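Local structure of [4Fe-4S]-dependent U34-ARNt thiolase (Methanococcus maripaludis, 6SCY) at residues A[88-93]-A[124-129]; A[84-89]-A[115-120]. The protein probably transfers sulfur to uridine 34 of tRNA, using a [4Fe-4S] cluster and ATP. All blocks are in the same frame, centred on the assembly; numbering follows the deposited sequence.

Interaction 1: residues A[88-93]-A[124-129]; sequences EGIEGY and NLDEIV. With SF4 (iron/sulfur cluster), chain E.
Beside the [4Fe-4S] pocket, the loop that follows strand 80-87 lays I90 across N124 and D126 of the loop beyond strand 111-116. With CG1 beside the backbone N (chi1 -38°), I90 splits its branches: CD1 lies 3.5 Å from N124 ND2, while CG2 approaches D126 OD1 at 3.2 Å. The two CA atoms nearest each other across the loops are those of I90 and D126, 4.5 Å apart. Beyond I90, E91 CB packs 3.4 Å from D126 OD1, and the two carboxylates, their planes nearly perpendicular, bring like charges within 4.1 Å between E91 OE2 and D126 OD2. The backbones also meet, L125 CA approaching G89 O at 3.2 Å in a CA-H...O contact, while N124 O packs against the E88-I90 backbone without a hydrogen bond. Both loops bend sharply where they meet, in inverse gamma turns centred on I90 and L125. N124 is fixed by a reciprocal pair with E127: its OD1 accepts from E127 N on a lone pair, an Asx motif, while its backbone N donates to E127 OE1 at 2.9 Å. The E88 side chain runs to the cluster, where OE2 lies 3.4 Å from S1; R94 and R149 form salt bridges to its carboxylate. I90 also touches C145 and, like D126, Y235, so this loop pairing borders the cysteine-bound iron-sulfur site of a PP-loop enzyme.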
loop_
_atom_site.group_PDB
_atom_site.type_symbol
_atom_site.label_atom_id
_atom_site.label_comp_id
_atom_site.label_asym_id
_atom_site.label_seq_id
_atom_site.Cartn_x
_atom_site.Cartn_y
_atom_site.Cartn_z
ATOM N N GLU A 88 18.981 -7.783 25.164
ATOM C CA GLU A 88 17.874 -6.966 25.668
ATOM C C GLU A 88 17.637 -7.151 27.172
ATOM O O GLU A 88 16.979 -6.315 27.793
ATOM C CB GLU A 88 16.591 -7.199 24.856
ATOM C CG GLU A 88 16.683 -6.703 23.424
ATOM C CD GLU A 88 16.710 -7.755 22.331
ATOM O OE1 GLU A 88 16.959 -8.944 22.633
ATOM O OE2 GLU A 88 16.494 -7.380 21.155
ATOM N N GLY A 89 18.198 -8.225 27.733
ATOM C CA GLY A 89 18.098 -8.556 29.148
ATOM C C GLY A 89 16.719 -9.011 29.576
ATOM O O GLY A 89 16.507 -9.271 30.763
ATOM N N ILE A 90 15.773 -9.133 28.613
ATOM C CA ILE A 90 14.392 -9.558 28.852
ATOM C C ILE A 90 14.364 -11.089 29.057
ATOM O O ILE A 90 13.815 -11.825 28.229
ATOM C CB ILE A 90 13.393 -9.033 27.758
ATOM C CG1 ILE A 90 13.723 -7.590 27.289
ATOM C CG2 ILE A 90 11.939 -9.119 28.249
ATOM C CD1 ILE A 90 12.987 -7.111 26.000
ATOM N N GLU A 91 15.011 -11.546 30.163
ATOM C CA GLU A 91 15.164 -12.918 30.678
ATOM C C GLU A 91 15.164 -14.008 29.577
ATOM O O GLU A 91 15.837 -13.841 28.550
ATOM C CB GLU A 91 14.089 -13.183 31.752
ATOM C CG GLU A 91 14.596 -13.922 32.979
ATOM C CD GLU A 91 13.528 -14.232 34.012
ATOM O OE1 GLU A 91 12.517 -14.881 33.653
ATOM O OE2 GLU A 91 13.706 -13.833 35.186
ATOM N N GLY A 92 14.417 -15.092 29.816
ATOM C CA GLY A 92 14.224 -16.215 28.904
ATOM C C GLY A 92 15.477 -16.881 28.378
ATOM O O GLY A 92 16.356 -17.261 29.160
ATOM N N TYR A 93 15.552 -17.035 27.035
ATOM C CA TYR A 93 16.697 -17.656 26.377
ATOM C C TYR A 93 17.125 -16.900 25.113
ATOM O O TYR A 93 16.986 -17.383 23.980
ATOM C CB TYR A 93 16.481 -19.161 26.128
ATOM C CG TYR A 93 17.425 -20.021 26.941
ATOM C CD1 TYR A 93 17.029 -20.564 28.160
ATOM C CD2 TYR A 93 18.736 -20.239 26.525
ATOM C CE1 TYR A 93 17.903 -21.329 28.929
ATOM C CE2 TYR A 93 19.618 -21.004 27.284
ATOM C CZ TYR A 93 19.199 -21.547 28.486
ATOM O OH TYR A 93 20.071 -22.302 29.232
ATOM N N ASN A 124 15.637 -3.250 31.951
ATOM C CA ASN A 124 14.885 -4.060 30.985
ATOM C C ASN A 124 14.976 -5.582 31.246
ATOM O O ASN A 124 14.858 -6.384 30.315
ATOM C CB ASN A 124 15.175 -3.718 29.516
ATOM C CG ASN A 124 14.033 -4.106 28.575
ATOM O OD1 ASN A 124 12.900 -4.399 28.986
ATOM N ND2 ASN A 124 14.304 -4.140 27.286
ATOM N N LEU A 125 15.088 -5.981 32.526
ATOM C CA LEU A 125 15.029 -7.393 32.907
ATOM C C LEU A 125 13.513 -7.625 33.024
ATOM O O LEU A 125 12.966 -7.760 34.128
ATOM C CB LEU A 125 15.763 -7.646 34.237
ATOM C CG LEU A 125 16.114 -9.101 34.528
ATOM C CD1 LEU A 125 17.566 -9.398 34.172
ATOM C CD2 LEU A 125 15.830 -9.445 35.972
ATOM N N ASP A 126 12.835 -7.589 31.840
ATOM C CA ASP A 126 11.386 -7.616 31.619
ATOM C C ASP A 126 10.832 -6.308 32.252
ATOM O O ASP A 126 10.183 -6.343 33.306
ATOM C CB ASP A 126 10.705 -8.909 32.154
ATOM C CG ASP A 126 11.558 -10.173 32.161
ATOM O OD1 ASP A 126 11.936 -10.640 31.069
ATOM O OD2 ASP A 126 11.834 -10.696 33.260
ATOM N N GLU A 127 11.184 -5.144 31.637
ATOM C CA GLU A 127 10.830 -3.801 32.133
ATOM C C GLU A 127 9.360 -3.431 31.992
ATOM O O GLU A 127 8.880 -2.621 32.790
ATOM C CB GLU A 127 11.704 -2.700 31.508
ATOM C CG GLU A 127 11.944 -1.516 32.432
ATOM C CD GLU A 127 12.954 -0.502 31.938
ATOM O OE1 GLU A 127 14.171 -0.754 32.092
ATOM O OE2 GLU A 127 12.530 0.553 31.409
ATOM N N ILE A 128 8.651 -3.982 30.982
ATOM C CA ILE A 128 7.227 -3.698 30.777
ATOM C C ILE A 128 6.417 -4.363 31.921
ATOM O O ILE A 128 5.974 -5.510 31.813
ATOM C CB ILE A 128 6.745 -4.032 29.323
ATOM C CG1 ILE A 128 7.680 -3.418 28.230
ATOM C CG2 ILE A 128 5.266 -3.654 29.089
ATOM C CD1 ILE A 128 7.787 -1.822 28.130
ATOM N N VAL A 129 6.310 -3.629 33.048
ATOM C CA VAL A 129 5.646 -4.042 34.285
ATOM C C VAL A 129 4.264 -3.390 34.443
ATOM O O VAL A 129 4.034 -2.284 33.943
ATOM C CB VAL A 129 6.541 -3.842 35.553
ATOM C CG1 VAL A 129 7.677 -4.859 35.602
ATOM C CG2 VAL A 129 7.078 -2.414 35.665
HETATM FE FE1 SF4 E . 9.899 -7.170 20.249
HETATM FE FE2 SF4 E . 12.338 -6.670 21.419
HETATM FE FE3 SF4 E . 12.195 -8.278 19.200
HETATM FE FE4 SF4 E . 11.207 -9.173 21.604
HETATM S S1 SF4 E . 13.400 -8.682 21.110
HETATM S S2 SF4 E . 10.184 -9.345 19.556
HETATM S S3 SF4 E . 10.380 -7.220 22.496
HETATM S S4 SF4 E . 11.679 -6.040 19.314
#

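Interaction 2: residues A[84-89]-A[115-120]; sequences IMVNEG and VHFKDY. With SF4 (iron/sulfur cluster), chain E.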
loop_
_atom_site.group_PDB
_atom_site.type_symbol
_atom_site.label_atom_id
_atom_site.label_comp_id
_atom_site.label_asym_id
_atom_site.label_seq_id
_atom_site.Cartn_x
_atom_site.Cartn_y
_atom_site.Cartn_z
ATOM N N ILE A 84 28.006 -6.532 16.409
ATOM C CA ILE A 84 27.428 -6.079 17.676
ATOM C C ILE A 84 26.205 -6.905 18.034
ATOM O O ILE A 84 25.230 -6.933 17.271
ATOM C CB ILE A 84 27.101 -4.559 17.731
ATOM C CG1 ILE A 84 28.184 -3.676 17.079
ATOM C CG2 ILE A 84 26.817 -4.128 19.174
ATOM C CD1 ILE A 84 27.609 -2.512 16.288
ATOM N N MET A 85 26.250 -7.541 19.219
ATOM C CA MET A 85 25.146 -8.328 19.761
ATOM C C MET A 85 24.541 -7.549 20.927
ATOM O O MET A 85 25.273 -7.153 21.838
ATOM C CB MET A 85 25.626 -9.709 20.230
ATOM C CG MET A 85 26.088 -10.608 19.112
ATOM S SD MET A 85 27.836 -10.351 18.764
ATOM C CE MET A 85 28.255 -11.919 18.115
ATOM N N VAL A 86 23.220 -7.307 20.895
ATOM C CA VAL A 86 22.555 -6.537 21.947
ATOM C C VAL A 86 21.654 -7.429 22.807
ATOM O O VAL A 86 20.572 -7.802 22.362
ATOM C CB VAL A 86 21.812 -5.278 21.408
ATOM C CG1 VAL A 86 21.383 -4.366 22.546
ATOM C CG2 VAL A 86 22.663 -4.502 20.409
ATOM N N ASN A 87 22.093 -7.784 24.025
ATOM C CA ASN A 87 21.260 -8.583 24.927
ATOM C C ASN A 87 20.252 -7.648 25.574
ATOM O O ASN A 87 20.613 -6.819 26.415
ATOM C CB ASN A 87 22.087 -9.328 25.988
ATOM C CG ASN A 87 21.267 -9.939 27.108
ATOM O OD1 ASN A 87 20.180 -10.501 26.908
ATOM N ND2 ASN A 87 21.780 -9.835 28.321
ATOM N N GLU A 88 18.981 -7.783 25.164
ATOM C CA GLU A 88 17.874 -6.966 25.668
ATOM C C GLU A 88 17.637 -7.151 27.172
ATOM O O GLU A 88 16.979 -6.315 27.793
ATOM C CB GLU A 88 16.591 -7.199 24.856
ATOM C CG GLU A 88 16.683 -6.703 23.424
ATOM C CD GLU A 88 16.710 -7.755 22.331
ATOM O OE1 GLU A 88 16.959 -8.944 22.633
ATOM O OE2 GLU A 88 16.494 -7.380 21.155
ATOM N N GLY A 89 18.198 -8.225 27.733
ATOM C CA GLY A 89 18.098 -8.556 29.148
ATOM C C GLY A 89 16.719 -9.011 29.576
ATOM O O GLY A 89 16.507 -9.271 30.763
ATOM N N VAL A 115 26.987 -6.008 23.877
ATOM C CA VAL A 115 26.534 -4.830 24.608
ATOM C C VAL A 115 25.153 -5.143 25.168
ATOM O O VAL A 115 24.344 -5.769 24.484
ATOM C CB VAL A 115 26.535 -3.582 23.681
ATOM C CG1 VAL A 115 25.827 -2.394 24.317
ATOM C CG2 VAL A 115 27.955 -3.198 23.285
ATOM N N HIS A 116 24.874 -4.673 26.396
ATOM C CA HIS A 116 23.607 -4.882 27.103
ATOM C C HIS A 116 22.697 -3.645 27.110
ATOM O O HIS A 116 23.176 -2.516 26.966
ATOM C CB HIS A 116 23.880 -5.368 28.539
ATOM C CG HIS A 116 24.759 -6.572 28.580
ATOM N ND1 HIS A 116 24.254 -7.839 28.359
ATOM C CD2 HIS A 116 26.098 -6.659 28.752
ATOM C CE1 HIS A 116 25.294 -8.657 28.429
ATOM N NE2 HIS A 116 26.424 -7.994 28.669
ATOM N N PHE A 117 21.375 -3.875 27.271
ATOM C CA PHE A 117 20.346 -2.835 27.363
ATOM C C PHE A 117 20.508 -2.137 28.723
ATOM O O PHE A 117 20.394 -0.912 28.815
ATOM C CB PHE A 117 18.942 -3.471 27.244
ATOM C CG PHE A 117 18.172 -3.264 25.952
ATOM C CD1 PHE A 117 18.746 -3.563 24.722
ATOM C CD2 PHE A 117 16.849 -2.850 25.973
ATOM C CE1 PHE A 117 18.026 -3.395 23.534
ATOM C CE2 PHE A 117 16.123 -2.704 24.786
ATOM C CZ PHE A 117 16.719 -2.972 23.576
ATOM N N LYS A 118 20.810 -2.937 29.767
ATOM C CA LYS A 118 21.024 -2.487 31.143
ATOM C C LYS A 118 22.284 -1.634 31.287
ATOM O O LYS A 118 22.311 -0.726 32.118
ATOM C CB LYS A 118 21.018 -3.674 32.133
ATOM C CG LYS A 118 21.933 -4.848 31.770
ATOM C CD LYS A 118 21.546 -6.128 32.513
ATOM C CE LYS A 118 22.402 -7.308 32.109
ATOM N NZ LYS A 118 21.877 -8.588 32.657
ATOM N N ASP A 119 23.313 -1.914 30.462
ATOM C CA ASP A 119 24.594 -1.195 30.443
ATOM C C ASP A 119 24.434 0.237 29.905
ATOM O O ASP A 119 25.248 1.107 30.231
ATOM C CB ASP A 119 25.637 -1.977 29.624
ATOM C CG ASP A 119 27.036 -1.403 29.702
ATOM O OD1 ASP A 119 27.701 -1.601 30.745
ATOM O OD2 ASP A 119 27.464 -0.748 28.727
ATOM N N TYR A 120 23.383 0.477 29.094
ATOM C CA TYR A 120 23.089 1.781 28.505
ATOM C C TYR A 120 21.903 2.465 29.200
ATOM O O TYR A 120 20.970 2.931 28.540
ATOM C CB TYR A 120 22.891 1.645 26.984
ATOM C CG TYR A 120 24.175 1.765 26.192
ATOM C CD1 TYR A 120 24.452 2.904 25.446
ATOM C CD2 TYR A 120 25.125 0.748 26.205
ATOM C CE1 TYR A 120 25.638 3.026 24.723
ATOM C CE2 TYR A 120 26.324 0.867 25.501
ATOM C CZ TYR A 120 26.572 2.004 24.751
ATOM O OH TYR A 120 27.747 2.117 24.045
HETATM FE FE1 SF4 E . 9.899 -7.170 20.249
HETATM FE FE2 SF4 E . 12.338 -6.670 21.419
HETATM FE FE3 SF4 E . 12.195 -8.278 19.200
HETATM FE FE4 SF4 E . 11.207 -9.173 21.604
HETATM S S1 SF4 E . 13.400 -8.682 21.110
HETATM S S2 SF4 E . 10.184 -9.345 19.556
HETATM S S3 SF4 E . 10.380 -7.220 22.496
HETATM S S4 SF4 E . 11.679 -6.040 19.314
#
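F117 swings its ring under E88 just where the strand pair ends. E88 CG sits over one face, 3.9 Å from the ring centroid and 25° off the normal, and V86 CG1 meets the ring edge in plane, 3.5 Å from F117 CD1. F117 N remains in the backbone pattern, giving a hydrogen bond to N87 O of 3.2 Å. V115, two residues back, bonds through both backbone polar atoms to the neighbouring strand: its N donates to M85 O at 2.9 Å, its O accepts from N87 N at 3.1 Å. These bonds belong to the parallel pairing of strands 80-87 and 111-116 (bridges V86 with V115 and N87 with H116), the two ends of a beta-alpha-beta crossover through helix 95-108, with 111-116 the outermost strand of the Rossmann-like PP-loop sheet in this chain. V115 CG2 loosely faces I84 CG2, and V115 shares its face of the sheet with V86. On the other face, N87 ND2 donates to H116 ND1 at 3.2 Å, close to both the imidazole and the amide plane, which stand 84° apart. N87 reaches it with CG anti to the backbone N (chi1 168°); OD1 takes a weak bond from G89 N, giving the amide's two ends separate partners.

Both contacts start from the same run of chain, sharing E88 and G89, and their centres are 11 Å apart. Interaction 2 pairs the strand ends; interaction 1 continues the association into the loops beyond, on the same side of the chain's centre. They touch where N124 ND2 packs against F117 CD2 at 3.1 Å, the amide from interaction 1 meeting the aromatic ring of interaction 2. E88 ties both to the cluster pocket: its side chain is about 4 Å, at the nearest atoms, from that of C145, a cluster ligand, and about as near a sulfate, probably from the crystallisation liquor. V86, in interaction 2, belongs to the predicted ATP site, so nucleotide and cluster probably lie near each other here.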